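Local coordinates for putative RNase YutE (Bacillus subtilis subsp. subtilis str. 168, PDB 1YLM), which is probably an RNA-cleaving toxin of the HepT family, paired with a cognate antitoxin in a putative type VII toxin-antitoxin system, at the interface of chains A and B. Coordinates in Å, arbitrary orientation; residue numbers count along the deposited sequence, not the author numbering. Chains: chain A/B, hypothetical protein BSU32300.

Contact 1: the interface of chains A and B. Residues chain A 12, 15, 40, 44, 47-48, 51; chain B 39, 99, 103-104, 106.
Two torsions set up this contact: B:Tyr103 holds its CG in the crowded position between backbone N and carbonyl carbon (chi1 50°), and A:Arg40, with CG anti to its backbone N, bends at chi2 (64°). The first sends the phenol of the short 3-10 helix 103-105 across to chain A, between helices 6-23 and 32-59. A:Leu44 CD2 lies against the CB–CG end of B:Tyr103, A:Cys48 SG meets its CE1, and A:Glu47 CB lies 3.6 Å from B:Tyr103 CE2. A:Phe15 crosses the ring obliquely, its CE2 3.6 Å from B:Tyr103 CD1. The hydroxyl B:Tyr103 OH donates to the carboxylate oxygen OD2 of A:Asp51 (2.7 Å); the groups meet tip to tip, their planes nearly parallel (6°), yet the hydroxyl approaches OD2 from somewhat above the carboxylate plane. If ionised, the carboxylate would be expected to disfavour ionisation of the phenol. Next door, B:Leu104 slides past A:Phe15 in the opposite direction, setting methyl CD2 over the ring face 3.7 Å from its centroid, a tight CH-pi contact displaced toward CG. A:Arg40 works differently, gripping end-on the backbone oxygen O of B:Leu99 with NH2 at 2.9 Å, on a lone pair, and NH1 at 3.1 Å, from above the carbonyl plane. Its NE donates to the amide oxygen OE1 of B:Gln39 (2.9 Å), whose amide stands nearly perpendicular to the guanidinium. A water joins NH2 to that OE1 and to B:Tyr103 O, while A:Leu44 CD2 backs one guanidinium face. B:Tyr103 ends the segment matching the family's RX(4)HXY motif (B:Gln101 replacing the histidine), so the contact probably holds one subunit's predicted catalytic segment against its homodimer partner's helices.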
# COMPACT_ATOMS: atom_id res chain seq x y z
N THR A 12 12.00 -11.38 -4.64
CA THR A 12 10.59 -11.10 -4.42
C THR A 12 9.72 -12.36 -4.37
O THR A 12 8.73 -12.37 -3.64
CB THR A 12 10.03 -9.89 -5.25
OG1 THR A 12 9.01 -10.28 -6.17
CG2 THR A 12 11.10 -9.03 -5.83
N PHE A 15 10.01 -13.61 -0.73
CA PHE A 15 9.19 -12.73 0.10
C PHE A 15 7.71 -13.10 -0.05
O PHE A 15 7.00 -13.27 0.94
CB PHE A 15 9.40 -11.30 -0.37
CG PHE A 15 8.71 -10.26 0.46
CD1 PHE A 15 9.31 -9.77 1.63
CD2 PHE A 15 7.49 -9.73 0.05
CE1 PHE A 15 8.68 -8.76 2.39
CE2 PHE A 15 6.85 -8.73 0.80
CZ PHE A 15 7.44 -8.26 1.97
N ARG A 40 -2.45 -6.02 4.52
CA ARG A 40 -1.04 -5.91 4.12
C ARG A 40 -0.61 -7.10 3.28
O ARG A 40 0.04 -6.93 2.25
CB ARG A 40 -0.13 -5.73 5.34
CG ARG A 40 1.35 -5.49 4.99
CD ARG A 40 1.55 -4.20 4.25
NE ARG A 40 2.96 -3.96 3.97
CZ ARG A 40 3.40 -2.97 3.19
NH1 ARG A 40 2.53 -2.16 2.58
NH2 ARG A 40 4.70 -2.81 2.99
N LEU A 44 0.77 -6.96 -0.50
CA LEU A 44 2.09 -7.55 -0.82
C LEU A 44 2.04 -8.66 -1.88
O LEU A 44 2.89 -8.68 -2.77
CB LEU A 44 2.81 -8.02 0.44
CG LEU A 44 3.17 -6.89 1.42
CD1 LEU A 44 3.74 -7.47 2.72
CD2 LEU A 44 4.11 -5.84 0.80
N GLU A 47 1.45 -6.89 -5.29
CA GLU A 47 2.64 -6.13 -5.71
C GLU A 47 3.77 -7.05 -6.19
O GLU A 47 4.42 -6.75 -7.20
CB GLU A 47 3.16 -5.21 -4.61
CG GLU A 47 2.30 -3.97 -4.29
CD GLU A 47 1.72 -3.29 -5.53
OE1 GLU A 47 2.40 -2.50 -6.24
OE2 GLU A 47 0.54 -3.55 -5.78
N CYS A 48 4.00 -8.15 -5.46
CA CYS A 48 4.99 -9.14 -5.85
C CYS A 48 4.67 -9.74 -7.22
O CYS A 48 5.58 -9.92 -8.04
CB CYS A 48 5.04 -10.28 -4.83
SG CYS A 48 5.86 -9.89 -3.25
N ASP A 51 5.17 -6.82 -9.90
CA ASP A 51 6.58 -6.45 -10.01
C ASP A 51 7.35 -7.55 -10.72
O ASP A 51 8.14 -7.28 -11.64
CB ASP A 51 7.18 -6.17 -8.61
CG ASP A 51 6.79 -4.78 -8.07
OD1 ASP A 51 6.34 -3.93 -8.86
OD2 ASP A 51 6.96 -4.53 -6.86
N GLN B 39 2.65 -2.25 9.48
CA GLN B 39 2.90 -1.75 8.10
C GLN B 39 1.63 -1.18 7.47
O GLN B 39 1.67 -0.12 6.86
CB GLN B 39 3.50 -2.83 7.21
CG GLN B 39 4.94 -3.20 7.63
CD GLN B 39 5.50 -4.40 6.88
OE1 GLN B 39 4.95 -4.85 5.88
NE2 GLN B 39 6.62 -4.91 7.38
N LEU B 99 7.22 1.55 2.17
CA LEU B 99 6.00 0.78 2.37
C LEU B 99 5.29 0.37 1.09
O LEU B 99 4.73 -0.74 1.01
CB LEU B 99 5.03 1.54 3.29
CG LEU B 99 5.46 1.63 4.76
CD1 LEU B 99 4.64 2.74 5.46
CD2 LEU B 99 5.29 0.28 5.47
N TYR B 103 9.10 -2.57 -0.71
CA TYR B 103 8.50 -3.29 0.42
C TYR B 103 9.35 -4.46 0.92
O TYR B 103 9.15 -4.93 2.06
CB TYR B 103 7.06 -3.72 0.08
CG TYR B 103 6.97 -4.44 -1.25
CD1 TYR B 103 7.27 -5.81 -1.35
CD2 TYR B 103 6.59 -3.76 -2.41
CE1 TYR B 103 7.20 -6.47 -2.57
CE2 TYR B 103 6.51 -4.42 -3.63
CZ TYR B 103 6.81 -5.77 -3.70
OH TYR B 103 6.74 -6.42 -4.90
N LEU B 104 10.33 -4.90 0.13
CA LEU B 104 11.28 -5.92 0.65
C LEU B 104 12.15 -5.33 1.76
O LEU B 104 12.70 -6.06 2.59
CB LEU B 104 12.18 -6.49 -0.45
CG LEU B 104 11.66 -7.32 -1.64
CD1 LEU B 104 12.81 -8.04 -2.37
CD2 LEU B 104 10.65 -8.30 -1.23
N ALA B 106 11.04 -2.91 3.98
CA ALA B 106 10.21 -2.43 5.09
C ALA B 106 10.64 -3.10 6.39
O ALA B 106 10.84 -4.31 6.43
CB ALA B 106 8.74 -2.67 4.82
O HOH W 1 6.67 -4.90 3.45

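Contact 2: the interface of chains A and B. Residues chain A 33, 36-37, 39-41, 44; chain B 33, 36-37, 39-41, 44.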
# COMPACT_ATOMS: atom_id res chain seq x y z
N ILE A 33 -6.45 -6.19 14.53
CA ILE A 33 -5.09 -6.42 14.10
C ILE A 33 -5.05 -7.45 12.96
O ILE A 33 -4.32 -7.28 11.99
CB ILE A 33 -4.18 -6.84 15.30
CG1 ILE A 33 -4.25 -5.79 16.42
CG2 ILE A 33 -2.74 -7.13 14.84
CD1 ILE A 33 -4.12 -4.33 15.98
N LEU A 36 -6.06 -5.83 9.60
CA LEU A 36 -5.01 -4.98 9.10
C LEU A 36 -3.89 -5.82 8.51
O LEU A 36 -3.40 -5.50 7.43
CB LEU A 36 -4.47 -4.11 10.23
CG LEU A 36 -5.34 -2.93 10.64
CD1 LEU A 36 -4.80 -2.43 11.99
CD2 LEU A 36 -5.29 -1.83 9.59
N ALA A 37 -3.50 -6.89 9.21
CA ALA A 37 -2.45 -7.79 8.70
C ALA A 37 -2.86 -8.41 7.37
O ALA A 37 -2.04 -8.53 6.46
CB ALA A 37 -2.09 -8.88 9.71
N GLN A 39 -4.96 -7.24 5.14
CA GLN A 39 -4.85 -6.19 4.09
C GLN A 39 -3.41 -6.02 3.59
O GLN A 39 -3.16 -5.90 2.38
CB GLN A 39 -5.42 -4.85 4.56
CG GLN A 39 -6.95 -4.87 4.75
CD GLN A 39 -7.47 -3.66 5.48
OE1 GLN A 39 -6.78 -2.65 5.61
NE2 GLN A 39 -8.71 -3.73 5.94
N ARG A 40 -2.45 -6.02 4.52
CA ARG A 40 -1.04 -5.91 4.12
C ARG A 40 -0.61 -7.10 3.28
O ARG A 40 0.04 -6.93 2.25
CB ARG A 40 -0.13 -5.73 5.34
CG ARG A 40 1.35 -5.49 4.99
CD ARG A 40 1.55 -4.20 4.25
NE ARG A 40 2.96 -3.96 3.97
CZ ARG A 40 3.40 -2.97 3.19
NH1 ARG A 40 2.53 -2.16 2.58
NH2 ARG A 40 4.70 -2.81 2.99
N ILE A 41 -0.97 -8.31 3.72
CA ILE A 41 -0.67 -9.52 2.96
C ILE A 41 -1.24 -9.45 1.53
O ILE A 41 -0.51 -9.71 0.55
CB ILE A 41 -1.20 -10.80 3.67
CG1 ILE A 41 -0.38 -11.09 4.95
CG2 ILE A 41 -1.14 -11.99 2.70
CD1 ILE A 41 -0.99 -12.18 5.80
N LEU A 44 0.77 -6.96 -0.50
CA LEU A 44 2.09 -7.55 -0.82
C LEU A 44 2.04 -8.66 -1.88
O LEU A 44 2.89 -8.68 -2.77
CB LEU A 44 2.81 -8.02 0.44
CG LEU A 44 3.17 -6.89 1.42
CD1 LEU A 44 3.74 -7.47 2.72
CD2 LEU A 44 4.11 -5.84 0.80
N ILE B 33 2.44 -11.51 12.39
CA ILE B 33 1.17 -10.83 12.13
C ILE B 33 1.22 -9.37 12.57
O ILE B 33 0.77 -8.48 11.84
CB ILE B 33 -0.02 -11.61 12.76
CG1 ILE B 33 -0.09 -13.03 12.17
CG2 ILE B 33 -1.35 -10.84 12.66
CD1 ILE B 33 -0.22 -13.11 10.62
N LEU B 36 2.99 -7.05 10.13
CA LEU B 36 2.18 -6.77 8.94
C LEU B 36 1.11 -5.73 9.24
O LEU B 36 0.87 -4.84 8.44
CB LEU B 36 1.53 -8.04 8.42
CG LEU B 36 2.46 -9.03 7.72
CD1 LEU B 36 1.80 -10.40 7.78
CD2 LEU B 36 2.76 -8.60 6.28
N ALA B 37 0.48 -5.87 10.41
CA ALA B 37 -0.57 -4.95 10.84
C ALA B 37 0.01 -3.54 10.95
O ALA B 37 -0.61 -2.59 10.48
CB ALA B 37 -1.16 -5.42 12.18
N GLN B 39 2.65 -2.25 9.48
CA GLN B 39 2.90 -1.75 8.10
C GLN B 39 1.63 -1.18 7.47
O GLN B 39 1.67 -0.12 6.86
CB GLN B 39 3.50 -2.83 7.21
CG GLN B 39 4.94 -3.20 7.63
CD GLN B 39 5.50 -4.40 6.88
OE1 GLN B 39 4.95 -4.85 5.88
NE2 GLN B 39 6.62 -4.91 7.38
N ARG B 40 0.52 -1.89 7.63
CA ARG B 40 -0.76 -1.43 7.08
C ARG B 40 -1.16 -0.11 7.75
O ARG B 40 -1.55 0.86 7.08
CB ARG B 40 -1.87 -2.48 7.25
CG ARG B 40 -3.21 -2.08 6.56
CD ARG B 40 -3.07 -1.99 5.05
NE ARG B 40 -4.33 -1.61 4.41
CZ ARG B 40 -4.44 -1.19 3.15
NH1 ARG B 40 -3.36 -1.11 2.37
NH2 ARG B 40 -5.64 -0.85 2.67
N ILE B 41 -1.04 -0.07 9.08
CA ILE B 41 -1.36 1.15 9.81
C ILE B 41 -0.52 2.33 9.30
O ILE B 41 -1.06 3.42 9.04
CB ILE B 41 -1.21 0.98 11.36
CG1 ILE B 41 -2.34 0.10 11.92
CG2 ILE B 41 -1.24 2.37 12.06
CD1 ILE B 41 -2.13 -0.33 13.39
N LEU B 44 -1.68 3.40 5.86
CA LEU B 44 -2.97 4.10 6.01
C LEU B 44 -2.81 5.52 6.57
O LEU B 44 -3.47 6.45 6.10
CB LEU B 44 -3.94 3.31 6.88
CG LEU B 44 -4.40 2.00 6.21
CD1 LEU B 44 -5.31 1.22 7.15
CD2 LEU B 44 -5.10 2.29 4.87
O HOH W 2 -0.50 -1.77 2.66
O HOH W 3 6.67 -4.90 3.45
O HOH W 4 -7.83 -0.20 4.50
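Regular alpha-helical backbone runs throughout both copies of helix 32-59, which cross so closely at the two-fold axis that A:Ala37 CA and B:Ala37 CA are 4.0 Å apart, the small alanine side chains permitting this approach. Each alanine methyl faces an isoleucine of the partner, with A:Ile33 CG2 3.5 Å from B:Ala37 CB. A:Leu36 forks over the opposing helix: with CG anti to its carbonyl carbon (chi1 -76°), it crosses B:Ile41 obliquely and places CD1 3.5 Å from B:Ile41 CG1. The other branch, CD2, lies 3.7 Å from B:Arg40 CG, the side chains crossing at about a right angle, and also touches B:Leu44 CD1. B:Leu36 makes the same moves on chain A. Polar groups border this apolar centre. B:Arg40 NE donates to a lone pair of A:Gln39 OE1, the amide oxygen, at 2.9 Å, guanidinium and amide planes standing 88° apart; a water also ties that OE1 to B:Arg40 NH2. The reciprocal arginine-glutamine pair closes the other flank. Between the two guanidiniums, whose NH1 atoms are 6.0 Å apart, another water sits at the edge of both, hydrogen-bonded to A:Arg40 NH1 and B:Arg40 NH1, and may ease the repulsion of like charges. Together, the leucine forks and symmetric polar clasps form the central helix crossing that holds the YutE homodimer together.

Contact 1 and contact 2 lie about 11 Å apart, between the centres of their C-alpha atoms, and share A:Arg40, A:Leu44 and B:Gln39. Helix 32-59 runs through both: its first part makes the crossing of contact 2, while residues farther along receive the partner's motif segment in contact 1. A:Arg40 takes part in both, so dimer pairing and the placing of that segment may be coupled. The predicted active-site arginine A:Arg96 lies about 10 and 13 Å from the centres of contact 1 and contact 2, close enough that dimerisation could influence the presumed RNase site, though the structure alone does not show it.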